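Local coordinates for nodulation fucosyltransferase NodZ (Bradyrhizobium sp., PDB 2HHC), which is a glycosyltransferase of the GT-B clan, built of two Rossmann-like domains, each with a largely parallel sheet flanked by helices, at residues R5-R10 against R34-D39; S24-A29 against E62-V67; S79-F84 against A123-C128; N52-F57 against V69-R74; C18-A23 against L132-S137. All blocks are in the same frame, centred on the assembly; numbering follows the deposited sequence.

Contact 1. Residues R5-R10 against R34-D39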
# COMPACT_ATOMS: atom_id res chain seq x y z
N ARG A 5 -12.08 5.83 23.19
CA ARG A 5 -12.58 6.24 21.90
C ARG A 5 -11.65 5.71 20.79
O ARG A 5 -10.48 5.37 21.06
CB ARG A 5 -12.67 7.75 21.86
CG ARG A 5 -13.83 8.24 22.76
CD ARG A 5 -13.81 9.73 23.11
NE ARG A 5 -12.97 10.50 22.24
CZ ARG A 5 -13.35 11.45 21.37
NH1 ARG A 5 -14.63 11.86 21.19
NH2 ARG A 5 -12.38 12.02 20.69
N PHE A 6 -12.17 5.62 19.59
CA PHE A 6 -11.54 4.80 18.55
C PHE A 6 -11.54 5.43 17.16
O PHE A 6 -12.43 6.25 16.82
CB PHE A 6 -12.27 3.42 18.45
CG PHE A 6 -12.26 2.65 19.73
CD1 PHE A 6 -13.21 2.89 20.71
CD2 PHE A 6 -11.32 1.66 19.95
CE1 PHE A 6 -13.24 2.17 21.87
CE2 PHE A 6 -11.34 0.93 21.13
CZ PHE A 6 -12.32 1.17 22.09
N VAL A 7 -10.58 5.00 16.36
CA VAL A 7 -10.59 5.17 14.90
C VAL A 7 -10.40 3.79 14.30
O VAL A 7 -9.43 3.12 14.67
CB VAL A 7 -9.45 6.11 14.38
CG1 VAL A 7 -9.51 6.22 12.87
CG2 VAL A 7 -9.51 7.46 14.99
N ILE A 8 -11.32 3.34 13.45
CA ILE A 8 -11.20 2.04 12.81
C ILE A 8 -10.74 2.25 11.40
O ILE A 8 -11.37 2.97 10.60
CB ILE A 8 -12.53 1.29 12.84
CG1 ILE A 8 -13.09 1.19 14.29
CG2 ILE A 8 -12.35 -0.05 12.22
CD1 ILE A 8 -14.42 0.49 14.38
N SER A 9 -9.64 1.63 11.01
CA SER A 9 -9.11 1.64 9.67
C SER A 9 -9.51 0.37 8.95
O SER A 9 -8.96 -0.71 9.23
CB SER A 9 -7.59 1.79 9.71
OG SER A 9 -7.10 1.91 8.37
N ARG A 10 -10.47 0.49 8.03
CA ARG A 10 -10.98 -0.62 7.25
C ARG A 10 -10.48 -0.45 5.81
O ARG A 10 -10.77 0.58 5.17
CB ARG A 10 -12.51 -0.58 7.24
CG ARG A 10 -13.12 -0.33 8.59
CD ARG A 10 -14.58 -0.87 8.60
NE ARG A 10 -14.55 -2.33 8.73
CZ ARG A 10 -15.07 -3.17 7.85
NH1 ARG A 10 -15.72 -2.73 6.77
NH2 ARG A 10 -14.92 -4.48 8.01
N ARG A 34 -7.22 8.80 20.40
CA ARG A 34 -8.05 7.61 20.18
C ARG A 34 -7.20 6.38 19.99
O ARG A 34 -6.05 6.45 19.52
CB ARG A 34 -8.96 7.82 18.96
CG ARG A 34 -9.97 8.95 19.10
CD ARG A 34 -10.61 9.25 17.75
NE ARG A 34 -11.52 10.39 17.84
CZ ARG A 34 -12.83 10.32 18.04
NH1 ARG A 34 -13.45 9.16 18.24
NH2 ARG A 34 -13.55 11.43 18.07
N THR A 35 -7.82 5.23 20.22
CA THR A 35 -7.21 3.95 19.94
C THR A 35 -7.44 3.63 18.47
O THR A 35 -8.53 3.78 17.95
CB THR A 35 -7.81 2.88 20.85
OG1 THR A 35 -7.39 3.16 22.18
CG2 THR A 35 -7.40 1.43 20.48
N LEU A 36 -6.40 3.12 17.79
CA LEU A 36 -6.47 2.69 16.39
C LEU A 36 -6.74 1.22 16.25
O LEU A 36 -6.10 0.39 16.88
CB LEU A 36 -5.17 3.00 15.68
CG LEU A 36 -5.05 2.63 14.22
CD1 LEU A 36 -5.98 3.50 13.34
CD2 LEU A 36 -3.62 2.85 13.78
N VAL A 37 -7.78 0.91 15.50
CA VAL A 37 -8.16 -0.46 15.22
C VAL A 37 -7.87 -0.73 13.74
O VAL A 37 -8.32 0.01 12.83
CB VAL A 37 -9.67 -0.64 15.44
CG1 VAL A 37 -10.08 -2.06 15.14
CG2 VAL A 37 -10.10 -0.23 16.84
N ILE A 38 -7.06 -1.74 13.45
CA ILE A 38 -6.72 -2.14 12.08
C ILE A 38 -7.67 -3.28 11.73
O ILE A 38 -7.58 -4.36 12.31
CB ILE A 38 -5.26 -2.57 11.95
CG1 ILE A 38 -4.31 -1.53 12.55
CG2 ILE A 38 -4.97 -2.84 10.46
CD1 ILE A 38 -2.82 -1.85 12.42
N ASP A 39 -8.61 -3.00 10.85
CA ASP A 39 -9.70 -3.95 10.51
C ASP A 39 -9.63 -4.33 9.05
O ASP A 39 -10.16 -3.65 8.14
CB ASP A 39 -11.05 -3.36 10.84
CG ASP A 39 -12.17 -4.31 10.54
OD1 ASP A 39 -11.95 -5.47 10.14
OD2 ASP A 39 -13.34 -3.83 10.69
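Val7 lies between Thr35 and Val37, giving its N to Thr35 O (2.9 Å) and taking Val37 N on its own O (2.9 Å). Ser9 N then reaches Val37 O at 2.8 Å, in the alternating pattern of a parallel pair. On one face the Phe6 ring stands beside Thr35, its CD2 3.8 Å from both Thr35 CB and Val37 CG2, and Ile8 CG1 runs alongside Val37 CB. Val7 projects to the other face, where its CG2, anti to the carbonyl carbon, meets Arg34 CD at 3.5 Å. Helix 15-32 covers this second face through Ala25 and Leu22, completing a beta-alpha-beta unit with strands 6-10 and 35-39. At the C-terminal strand ends Arg10, modelled in two conformers, makes in one of them a salt bridge from NE to Asp39 OD2 (2.7 Å), the oxygen lying in the guanidinium plane and the nitrogen above the carboxylate plane; Arg41 is a second partner of OD2. At the N-terminal ends the guanidinium groups of Arg34 and of one of two Arg5 conformers overlap off-centre, planes 39° apart. In that conformer Asp120 forms salt bridges with both, which would probably offset the repulsion between these like charges.

Contact 2. Residues S24-A29 against E62-V67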
# COMPACT_ATOMS: atom_id res chain seq x y z
N SER A 24 -3.33 7.48 7.43
CA SER A 24 -4.32 8.54 7.64
C SER A 24 -5.15 8.34 8.92
O SER A 24 -5.35 9.32 9.67
CB SER A 24 -5.19 8.69 6.42
OG SER A 24 -4.41 9.08 5.30
N ALA A 25 -5.63 7.13 9.09
CA ALA A 25 -6.39 6.79 10.31
C ALA A 25 -5.49 6.98 11.56
O ALA A 25 -5.94 7.58 12.56
CB ALA A 25 -6.86 5.38 10.24
N TRP A 26 -4.25 6.53 11.48
CA TRP A 26 -3.29 6.64 12.58
C TRP A 26 -3.13 8.12 12.97
O TRP A 26 -3.08 8.49 14.14
CB TRP A 26 -1.93 5.97 12.19
CG TRP A 26 -0.91 6.23 13.28
CD1 TRP A 26 -0.70 5.49 14.40
CD2 TRP A 26 -0.06 7.37 13.38
NE1 TRP A 26 0.26 6.08 15.16
CE2 TRP A 26 0.63 7.28 14.60
CE3 TRP A 26 0.16 8.48 12.54
CZ2 TRP A 26 1.56 8.24 14.99
CZ3 TRP A 26 1.05 9.44 12.93
CH2 TRP A 26 1.73 9.33 14.14
N SER A 27 -2.98 8.98 11.97
CA SER A 27 -2.70 10.36 12.22
C SER A 27 -3.87 11.01 12.97
O SER A 27 -3.66 11.77 13.89
CB SER A 27 -2.46 11.06 10.88
OG SER A 27 -2.28 12.44 11.09
N TYR A 28 -5.10 10.67 12.60
CA TYR A 28 -6.25 11.23 13.31
C TYR A 28 -6.37 10.67 14.73
O TYR A 28 -6.66 11.42 15.67
CB TYR A 28 -7.55 11.02 12.55
CG TYR A 28 -8.68 11.87 13.05
CD1 TYR A 28 -8.67 13.23 12.84
CD2 TYR A 28 -9.75 11.32 13.76
CE1 TYR A 28 -9.67 14.04 13.31
CE2 TYR A 28 -10.78 12.13 14.25
CZ TYR A 28 -10.73 13.49 14.00
OH TYR A 28 -11.72 14.36 14.45
N ALA A 29 -6.08 9.38 14.89
CA ALA A 29 -6.05 8.76 16.24
C ALA A 29 -5.01 9.45 17.13
O ALA A 29 -5.25 9.71 18.32
CB ALA A 29 -5.75 7.30 16.13
N GLU A 62 0.81 -3.55 19.26
CA GLU A 62 -0.12 -2.97 20.27
C GLU A 62 0.04 -1.45 20.42
O GLU A 62 -0.75 -0.83 21.16
CB GLU A 62 -0.05 -3.72 21.60
CG GLU A 62 -0.35 -5.24 21.42
CD GLU A 62 0.92 -6.09 21.07
OE1 GLU A 62 2.06 -5.68 21.39
OE2 GLU A 62 0.78 -7.19 20.47
N ASP A 63 1.05 -0.88 19.80
CA ASP A 63 1.32 0.55 19.84
C ASP A 63 2.06 0.98 18.61
O ASP A 63 3.01 0.30 18.23
CB ASP A 63 2.15 0.88 21.08
CG ASP A 63 2.48 2.35 21.18
OD1 ASP A 63 3.45 2.79 20.50
OD2 ASP A 63 1.77 3.07 21.94
N ILE A 64 1.65 2.08 17.98
CA ILE A 64 2.42 2.70 16.90
C ILE A 64 2.67 4.12 17.29
O ILE A 64 1.76 4.94 17.38
CB ILE A 64 1.70 2.61 15.50
CG1 ILE A 64 1.55 1.14 15.07
CG2 ILE A 64 2.44 3.48 14.45
CD1 ILE A 64 0.69 0.94 13.86
N ALA A 65 3.94 4.37 17.65
CA ALA A 65 4.35 5.72 17.99
C ALA A 65 3.44 6.44 18.99
O ALA A 65 3.01 7.60 18.81
CB ALA A 65 4.61 6.55 16.75
N GLY A 66 3.08 5.72 20.05
CA GLY A 66 2.28 6.28 21.14
C GLY A 66 0.78 6.08 21.08
O GLY A 66 0.03 6.37 22.05
N VAL A 67 0.31 5.57 19.95
CA VAL A 67 -1.10 5.34 19.72
C VAL A 67 -1.35 3.85 20.00
O VAL A 67 -0.74 2.98 19.35
CB VAL A 67 -1.53 5.69 18.27
CG1 VAL A 67 -2.97 5.21 17.99
CG2 VAL A 67 -1.39 7.21 17.92
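The indole N-H of Trp26 ends on a backbone carbonyl that already closes a beta turn: NE1 lies 2.9 Å from Ile64 O, while Val67 N binds the same oxygen at 3.0 Å. The two donors approach from opposite faces of the carbonyl plane, and the N-H...O angle at the indole is 166°. The oxygen lies near the ring plane, at the indole edge. Trp26 CG is anti to the backbone N (chi1 174°), carrying the ring off helix 15-32 toward the turn. Around Trp26 NE1, Ile64 CG2 approaches to 3.5 Å and Val67 CG2 to 3.4 Å, while Ala65 CB touches the ring at CZ2. The turn is type I', with Ala65 and Gly66 at its corners, both at positive phi, and it joins strands 63-64 and 67-70 as a tight two-residue beta hairpin at the edge of the sheet. Asp63 OD1 accepts from Gly66 N at 3.0 Å, an Asx motif that braces the turn from within. One helical turn beyond Trp26, Ala29 CB packs on Val67 CG1 (3.9 Å). Leu143 and Ile144 of helix 138-147 border the same cluster, touching Ala65 and Trp26 respectively.

Contact 3. Residues S79-F84 against A123-C128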
# COMPACT_ATOMS: atom_id res chain seq x y z
N SER A 79 -17.32 -4.42 20.96
CA SER A 79 -18.36 -3.56 20.47
C SER A 79 -17.87 -2.13 20.54
O SER A 79 -17.92 -1.48 21.60
CB SER A 79 -19.61 -3.69 21.33
OG SER A 79 -20.23 -4.95 21.13
N PHE A 80 -17.43 -1.59 19.41
CA PHE A 80 -16.87 -0.24 19.41
C PHE A 80 -18.02 0.74 19.56
O PHE A 80 -19.01 0.61 18.90
CB PHE A 80 -15.99 -0.00 18.15
CG PHE A 80 -14.76 -0.91 18.12
CD1 PHE A 80 -13.79 -0.81 19.08
CD2 PHE A 80 -14.63 -1.92 17.14
CE1 PHE A 80 -12.68 -1.70 19.12
CE2 PHE A 80 -13.53 -2.79 17.21
CZ PHE A 80 -12.58 -2.66 18.17
N PRO A 81 -17.90 1.73 20.49
CA PRO A 81 -18.99 2.57 20.90
C PRO A 81 -19.43 3.66 19.93
O PRO A 81 -18.60 4.36 19.36
CB PRO A 81 -18.45 3.17 22.20
CG PRO A 81 -17.07 3.26 22.02
CD PRO A 81 -16.69 2.02 21.28
N GLY A 82 -20.74 3.86 19.85
CA GLY A 82 -21.27 4.99 19.17
C GLY A 82 -21.30 6.19 20.11
O GLY A 82 -21.00 6.06 21.31
N PRO A 83 -21.74 7.33 19.59
CA PRO A 83 -22.12 7.50 18.19
C PRO A 83 -20.95 7.38 17.25
O PRO A 83 -19.77 7.55 17.68
CB PRO A 83 -22.70 8.90 18.12
CG PRO A 83 -22.72 9.44 19.47
CD PRO A 83 -21.96 8.54 20.41
N PHE A 84 -21.27 7.19 15.97
CA PHE A 84 -20.28 6.99 14.93
C PHE A 84 -20.18 8.18 13.98
O PHE A 84 -21.10 8.95 13.78
CB PHE A 84 -20.63 5.71 14.14
CG PHE A 84 -20.75 4.48 15.01
CD1 PHE A 84 -19.63 3.76 15.41
CD2 PHE A 84 -21.96 4.11 15.53
CE1 PHE A 84 -19.76 2.70 16.27
CE2 PHE A 84 -22.07 3.05 16.41
CZ PHE A 84 -21.01 2.36 16.76
N ALA A 123 -18.16 12.06 17.91
CA ALA A 123 -18.34 10.63 17.80
C ALA A 123 -17.31 9.86 18.58
O ALA A 123 -16.13 10.24 18.63
CB ALA A 123 -18.30 10.21 16.33
N ASN A 124 -17.74 8.78 19.23
CA ASN A 124 -16.84 7.97 20.01
C ASN A 124 -16.00 7.02 19.16
O ASN A 124 -14.92 6.61 19.58
CB ASN A 124 -17.58 7.21 21.11
CG ASN A 124 -18.06 8.13 22.18
OD1 ASN A 124 -17.35 9.04 22.57
ND2 ASN A 124 -19.27 7.92 22.66
N THR A 125 -16.51 6.65 17.99
CA THR A 125 -15.79 5.79 17.02
C THR A 125 -15.86 6.42 15.64
O THR A 125 -16.97 6.67 15.13
CB THR A 125 -16.37 4.37 17.02
OG1 THR A 125 -16.17 3.76 18.30
CG2 THR A 125 -15.69 3.46 15.96
N ILE A 126 -14.69 6.67 15.04
CA ILE A 126 -14.58 7.11 13.64
C ILE A 126 -14.40 5.85 12.81
O ILE A 126 -13.43 5.12 13.04
CB ILE A 126 -13.38 8.03 13.43
CG1 ILE A 126 -13.36 9.17 14.48
CG2 ILE A 126 -13.34 8.57 12.01
CD1 ILE A 126 -14.54 9.99 14.61
N VAL A 127 -15.25 5.62 11.83
CA VAL A 127 -15.10 4.42 10.99
C VAL A 127 -14.57 4.88 9.65
O VAL A 127 -15.25 5.61 8.91
CB VAL A 127 -16.43 3.65 10.78
CG1 VAL A 127 -16.13 2.35 9.95
CG2 VAL A 127 -17.07 3.37 12.10
N CYS A 128 -13.34 4.49 9.32
CA CYS A 128 -12.71 4.81 8.07
C CYS A 128 -12.83 3.64 7.10
O CYS A 128 -12.17 2.65 7.29
CB CYS A 128 -11.21 5.15 8.26
SG CYS A 128 -10.89 6.56 9.34
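Thr125 meets the loop 79-84 with every atom of its side chain. Thr125 CB lies 3.2 Å from Pro81 O and 3.7 Å from Phe84 CD1, the Thr125 and Phe84 side chains side by side and pointing the same way. From CB, the hydroxyl branch stands anti to the carbonyl carbon (chi1 -64°), and Thr125 OG1 donates to Pro81 O at 2.7 Å. Thr125 CG2 touches Phe84 CD1 (4.0 Å) and, in another direction, Phe80 CB (4.1 Å). One residue earlier, the amide of Asn124 reaches Gly82 O through ND2 (2.9 Å); the oxygen is close to the amide plane, while the nitrogen stands above the carbonyl plane. Asn124 N is bonded to Pro83 O at 2.8 Å, and the bond from Thr125 N to the same oxygen is weak. Phe84 pairs with Thr125 as a parallel bridge, which brings the edge strand 84-85 alongside strand 125-128. The peptide before Pro83 is cis, and Gly82 CA lies against one face of the Phe84 ring. On the far side of strand 125-128, Phe6 and Ile8 continue the sheet. Three successive loop carbonyls, of Pro81, Gly82 and Pro83, accept from Asn124 and Thr125; the prolines themselves have no N-H to offer.

Contact 4. Residues N52-F57 against V69-R74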
# COMPACT_ATOMS: atom_id res chain seq x y z
N ASN A 52 -9.48 -11.23 10.41
CA ASN A 52 -8.76 -10.00 10.19
C ASN A 52 -7.44 -10.32 9.51
O ASN A 52 -6.67 -11.08 10.06
CB ASN A 52 -8.52 -9.33 11.55
CG ASN A 52 -8.04 -7.90 11.46
OD1 ASN A 52 -7.61 -7.46 10.40
ND2 ASN A 52 -8.10 -7.17 12.56
N ALA A 53 -7.25 -9.83 8.29
CA ALA A 53 -6.07 -10.20 7.51
C ALA A 53 -4.78 -9.62 8.04
O ALA A 53 -3.71 -10.12 7.68
CB ALA A 53 -6.25 -9.75 6.08
N PHE A 54 -4.83 -8.58 8.85
CA PHE A 54 -3.56 -7.93 9.25
C PHE A 54 -2.54 -8.95 9.83
O PHE A 54 -1.37 -8.98 9.39
CB PHE A 54 -3.79 -6.70 10.15
CG PHE A 54 -2.54 -5.99 10.51
CD1 PHE A 54 -2.00 -5.00 9.70
CD2 PHE A 54 -1.89 -6.32 11.66
CE1 PHE A 54 -0.81 -4.35 10.12
CE2 PHE A 54 -0.69 -5.70 12.08
CZ PHE A 54 -0.19 -4.68 11.26
N PRO A 55 -2.90 -9.79 10.84
CA PRO A 55 -1.95 -10.76 11.37
C PRO A 55 -1.49 -11.89 10.45
O PRO A 55 -0.60 -12.61 10.77
CB PRO A 55 -2.68 -11.35 12.59
CG PRO A 55 -3.79 -10.40 12.86
CD PRO A 55 -4.16 -9.78 11.59
N ALA A 56 -2.16 -12.04 9.32
CA ALA A 56 -1.73 -13.01 8.35
C ALA A 56 -0.43 -12.56 7.64
O ALA A 56 0.29 -13.39 7.14
CB ALA A 56 -2.85 -13.32 7.35
N PHE A 57 -0.17 -11.24 7.64
CA PHE A 57 0.96 -10.71 6.94
C PHE A 57 1.97 -9.96 7.80
O PHE A 57 3.15 -9.90 7.45
CB PHE A 57 0.46 -9.78 5.82
CG PHE A 57 -0.42 -10.52 4.82
CD1 PHE A 57 0.09 -11.44 3.94
CD2 PHE A 57 -1.80 -10.38 4.85
CE1 PHE A 57 -0.74 -12.16 3.09
CE2 PHE A 57 -2.64 -11.10 4.00
CZ PHE A 57 -2.11 -11.97 3.11
N VAL A 69 -3.03 0.27 19.66
CA VAL A 69 -3.52 -0.42 18.45
C VAL A 69 -4.14 -1.75 18.80
O VAL A 69 -3.59 -2.51 19.58
CB VAL A 69 -2.38 -0.66 17.46
CG1 VAL A 69 -2.82 -1.48 16.26
CG2 VAL A 69 -1.79 0.66 17.02
N ILE A 70 -5.29 -2.01 18.19
CA ILE A 70 -5.95 -3.32 18.14
C ILE A 70 -5.89 -3.79 16.71
O ILE A 70 -6.47 -3.17 15.83
CB ILE A 70 -7.39 -3.24 18.61
CG1 ILE A 70 -7.46 -2.78 20.08
CG2 ILE A 70 -8.06 -4.61 18.50
CD1 ILE A 70 -8.82 -2.34 20.57
N CYS A 71 -5.22 -4.91 16.44
CA CYS A 71 -4.96 -5.35 15.07
C CYS A 71 -5.36 -6.77 14.74
O CYS A 71 -4.94 -7.30 13.68
CB CYS A 71 -3.43 -5.32 14.83
SG CYS A 71 -2.48 -6.62 15.66
N ASP A 72 -6.21 -7.39 15.55
CA ASP A 72 -6.40 -8.80 15.46
C ASP A 72 -7.85 -9.25 15.54
O ASP A 72 -8.73 -8.44 15.21
CB ASP A 72 -5.53 -9.46 16.49
CG ASP A 72 -5.88 -9.06 17.93
OD1 ASP A 72 -7.01 -8.59 18.17
OD2 ASP A 72 -5.02 -9.23 18.82
N ASP A 73 -8.13 -10.48 15.90
CA ASP A 73 -9.51 -10.95 15.87
C ASP A 73 -10.41 -10.37 16.97
O ASP A 73 -11.60 -10.63 16.99
CB ASP A 73 -9.63 -12.46 15.66
CG ASP A 73 -9.36 -12.93 14.14
OD1 ASP A 73 -9.15 -14.15 14.02
OD2 ASP A 73 -9.43 -12.17 13.10
N ARG A 74 -9.87 -9.57 17.88
CA ARG A 74 -10.71 -8.84 18.82
C ARG A 74 -11.73 -7.95 18.10
O ARG A 74 -12.77 -7.64 18.67
CB ARG A 74 -9.87 -8.02 19.79
CG ARG A 74 -9.22 -8.87 20.82
CD ARG A 74 -8.29 -8.05 21.75
NE ARG A 74 -7.12 -7.66 20.99
CZ ARG A 74 -6.20 -6.77 21.36
NH1 ARG A 74 -6.32 -6.12 22.49
NH2 ARG A 74 -5.17 -6.54 20.55
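Asn52 faces the loop 71-73 with its amide spread toward it, CG anti to the backbone N (chi1 -168°). ND2 gives a hydrogen to Asp72 O at 3.0 Å; the acceptor is close to the amide plane, whereas the nitrogen stands above the plane of the carbonyl. The same amide group turns its other bonds to the end of strand 35-39, OD1 to Trp40 N and ND2 also to Ile38 O, which fixes its rotation. In one of two Asp73 conformers, OD2 receives Asn52 N at 2.8 Å, nearly along its C-O axis; the bond belongs to this conformer and may not hold in the other.

Phe54 points its ring toward Cys71: CD2 is 3.7 Å from Cys71 CB, and SG sits obliquely to the ring, 5.1 Å from its centroid. The sulfur lies between the backbone N and the carbonyl carbon (chi1 73°), which sets it beside the Phe54 ring. Trp40 makes an edge-to-face pair with the Phe54 ring. Pro55 touches the backbone, CD 3.3 Å from Cys71 O and CG near Asp72 CA.

The Asp72 carboxylate is held within its own loop. Arg74 grips it side-on, NE to OD1 (3.0 Å) and NH2 to OD2, and OD1 also accepts from Arg74 N. This last bond makes an Asx turn just after strand 67-70. Asn52 OD1 also takes a weak bond from Phe54 N, so the arrangement joins two local motifs, an Asx turn leaving a strand and a weak side-chain cap leading into a short, weakly bonded helical turn at about 54-57.

Contact 5. Residues C18-A23 against L132-S137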
# COMPACT_ATOMS: atom_id res chain seq x y z
N CYS A 18 -4.09 0.05 1.43
CA CYS A 18 -4.36 -0.27 2.84
C CYS A 18 -3.41 0.47 3.78
O CYS A 18 -3.83 1.02 4.79
CB CYS A 18 -4.26 -1.77 3.09
SG CYS A 18 -5.50 -2.82 2.30
N LEU A 19 -2.10 0.41 3.50
CA LEU A 19 -1.11 0.98 4.37
C LEU A 19 -1.07 2.52 4.35
O LEU A 19 -0.81 3.15 5.37
CB LEU A 19 0.29 0.43 4.04
CG LEU A 19 0.40 -1.06 4.40
CD1 LEU A 19 1.68 -1.67 3.82
CD2 LEU A 19 0.27 -1.27 5.89
N TRP A 20 -1.37 3.14 3.20
CA TRP A 20 -1.47 4.62 3.12
C TRP A 20 -2.74 5.05 3.89
O TRP A 20 -2.72 5.98 4.68
CB TRP A 20 -1.56 5.01 1.67
CG TRP A 20 -1.24 6.46 1.35
CD1 TRP A 20 -1.28 7.55 2.20
CD2 TRP A 20 -0.80 6.94 0.10
NE1 TRP A 20 -0.89 8.67 1.53
CE2 TRP A 20 -0.59 8.34 0.23
CE3 TRP A 20 -0.58 6.34 -1.13
CZ2 TRP A 20 -0.19 9.11 -0.84
CZ3 TRP A 20 -0.20 7.09 -2.19
CH2 TRP A 20 -0.03 8.48 -2.06
N SER A 21 -3.87 4.36 3.65
CA SER A 21 -5.10 4.65 4.36
C SER A 21 -4.96 4.44 5.86
O SER A 21 -5.49 5.21 6.65
CB SER A 21 -6.24 3.80 3.78
OG SER A 21 -6.55 4.12 2.43
N LEU A 22 -4.17 3.45 6.23
CA LEU A 22 -3.84 3.23 7.66
C LEU A 22 -3.12 4.41 8.26
O LEU A 22 -3.41 4.86 9.37
CB LEU A 22 -2.98 1.98 7.85
CG LEU A 22 -2.58 1.59 9.28
CD1 LEU A 22 -3.84 1.39 10.09
CD2 LEU A 22 -1.77 0.38 9.21
N ALA A 23 -2.12 4.95 7.54
CA ALA A 23 -1.37 6.13 8.00
C ALA A 23 -2.34 7.32 8.29
O ALA A 23 -2.20 8.04 9.26
CB ALA A 23 -0.32 6.50 7.00
N LEU A 132 -8.15 6.57 1.79
CA LEU A 132 -7.59 7.72 2.47
C LEU A 132 -6.16 8.00 2.00
O LEU A 132 -5.38 8.68 2.70
CB LEU A 132 -7.71 7.60 4.00
CG LEU A 132 -9.16 7.63 4.52
CD1 LEU A 132 -9.15 7.53 6.00
CD2 LEU A 132 -9.90 8.91 4.12
N MET A 133 -5.83 7.53 0.80
CA MET A 133 -4.61 7.96 0.15
C MET A 133 -4.61 9.45 0.06
O MET A 133 -5.61 10.04 -0.25
CB MET A 133 -4.45 7.30 -1.25
CG MET A 133 -4.20 5.83 -1.14
SD MET A 133 -4.44 4.92 -2.70
CE MET A 133 -3.44 5.81 -3.82
N TRP A 134 -3.44 10.04 0.34
CA TRP A 134 -3.17 11.50 0.29
C TRP A 134 -3.80 12.28 1.45
O TRP A 134 -3.76 13.52 1.44
CB TRP A 134 -3.60 12.14 -1.03
CG TRP A 134 -3.06 11.52 -2.26
CD1 TRP A 134 -3.70 10.66 -3.08
CD2 TRP A 134 -1.74 11.65 -2.76
NE1 TRP A 134 -2.87 10.26 -4.08
CE2 TRP A 134 -1.67 10.87 -3.94
CE3 TRP A 134 -0.62 12.38 -2.37
CZ2 TRP A 134 -0.51 10.80 -4.73
CZ3 TRP A 134 0.54 12.31 -3.16
CH2 TRP A 134 0.58 11.51 -4.31
N ARG A 135 -4.38 11.60 2.43
CA ARG A 135 -5.10 12.35 3.50
C ARG A 135 -4.30 12.32 4.81
O ARG A 135 -4.83 12.23 5.92
CB ARG A 135 -6.51 11.76 3.69
CG ARG A 135 -7.38 11.76 2.42
CD ARG A 135 -7.50 13.05 1.78
NE ARG A 135 -8.61 13.16 0.81
CZ ARG A 135 -8.55 12.85 -0.49
NH1 ARG A 135 -7.46 12.35 -1.06
NH2 ARG A 135 -9.61 13.06 -1.26
N CYS A 136 -2.98 12.41 4.64
CA CYS A 136 -2.05 12.50 5.76
C CYS A 136 -0.70 12.96 5.26
O CYS A 136 -0.46 13.12 4.06
CB CYS A 136 -1.88 11.14 6.42
SG CYS A 136 -1.10 9.88 5.37
N SER A 137 0.19 13.25 6.21
CA SER A 137 1.51 13.63 5.85
C SER A 137 2.37 12.46 5.41
O SER A 137 2.11 11.30 5.75
CB SER A 137 2.26 14.28 7.00
OG SER A 137 2.40 13.29 8.03
O HOH W 1 0.18 11.33 2.10
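Trp20 of helix 15-32 is the centre of the contact, meeting Met133, Trp134 and Cys136 of the loop before helix 138-147. Trp20 points an edge at the face of Trp134, with CH2 over the centre of that ring, 3.5 Å from Trp134 CE2; the edge-to-face pair has planes 57° apart. Met133 and Trp134 also cover one face of Trp20: Met133 CA makes a CH-pi contact 3.8 Å from the centroid of the five-membered ring, and Trp134 N lies above the same face. Trp20 CG is anti to the backbone N (chi1 -162°), directing the indole at the loop.

The loop that receives it makes a type II beta turn from Leu132 to Arg135, with Trp134 at positive phi. It leads to Ser137, the N-cap of helix 138-147, whose OG bonds Ala140 N.

Sulfur and apolar contacts come next. The Met133 chain crosses the indole at about a right angle, its CG 3.7 Å from Trp20 CE3, with SD oblique to the six-membered ring. Cys136 SG lies at the edge of the five-membered ring, 3.9 Å from Trp20 CD1, and also touches Ala23 CB at 3.8 Å.

Among the polar bonds, Leu132 N donates to Ser21 OG at 3.0 Å, and Asp17 OD1 is a second partner of that hydroxyl. A water takes the hydrogen of Trp20 NE1 (2.9 Å) and donates to Cys136 O (2.7 Å).

In the fold
Contacts 1 to 4 reach one sheet. Contact 1 is its buried interior, where parallel strands share backbone bonds and charges gather at the ends. Contact 2, also buried, sits at one edge, where the hairpin meets the helix. Contact 3 adds an edge strand beyond 125-128 at the opposite edge and relies on loop carbonyls; like contacts 4 and 5 it is only partly buried. Contact 4 lies past the end of strand 67-70, beside strand 35-39, and is richer in Asp and Asn chemistry. Contacts 2 and 5 use consecutive stretches of helix 15-32, both through a tryptophan, but contact 5 grips a loop rather than the sheet. Ser24 of contact 2 bonds Leu132 O of contact 5.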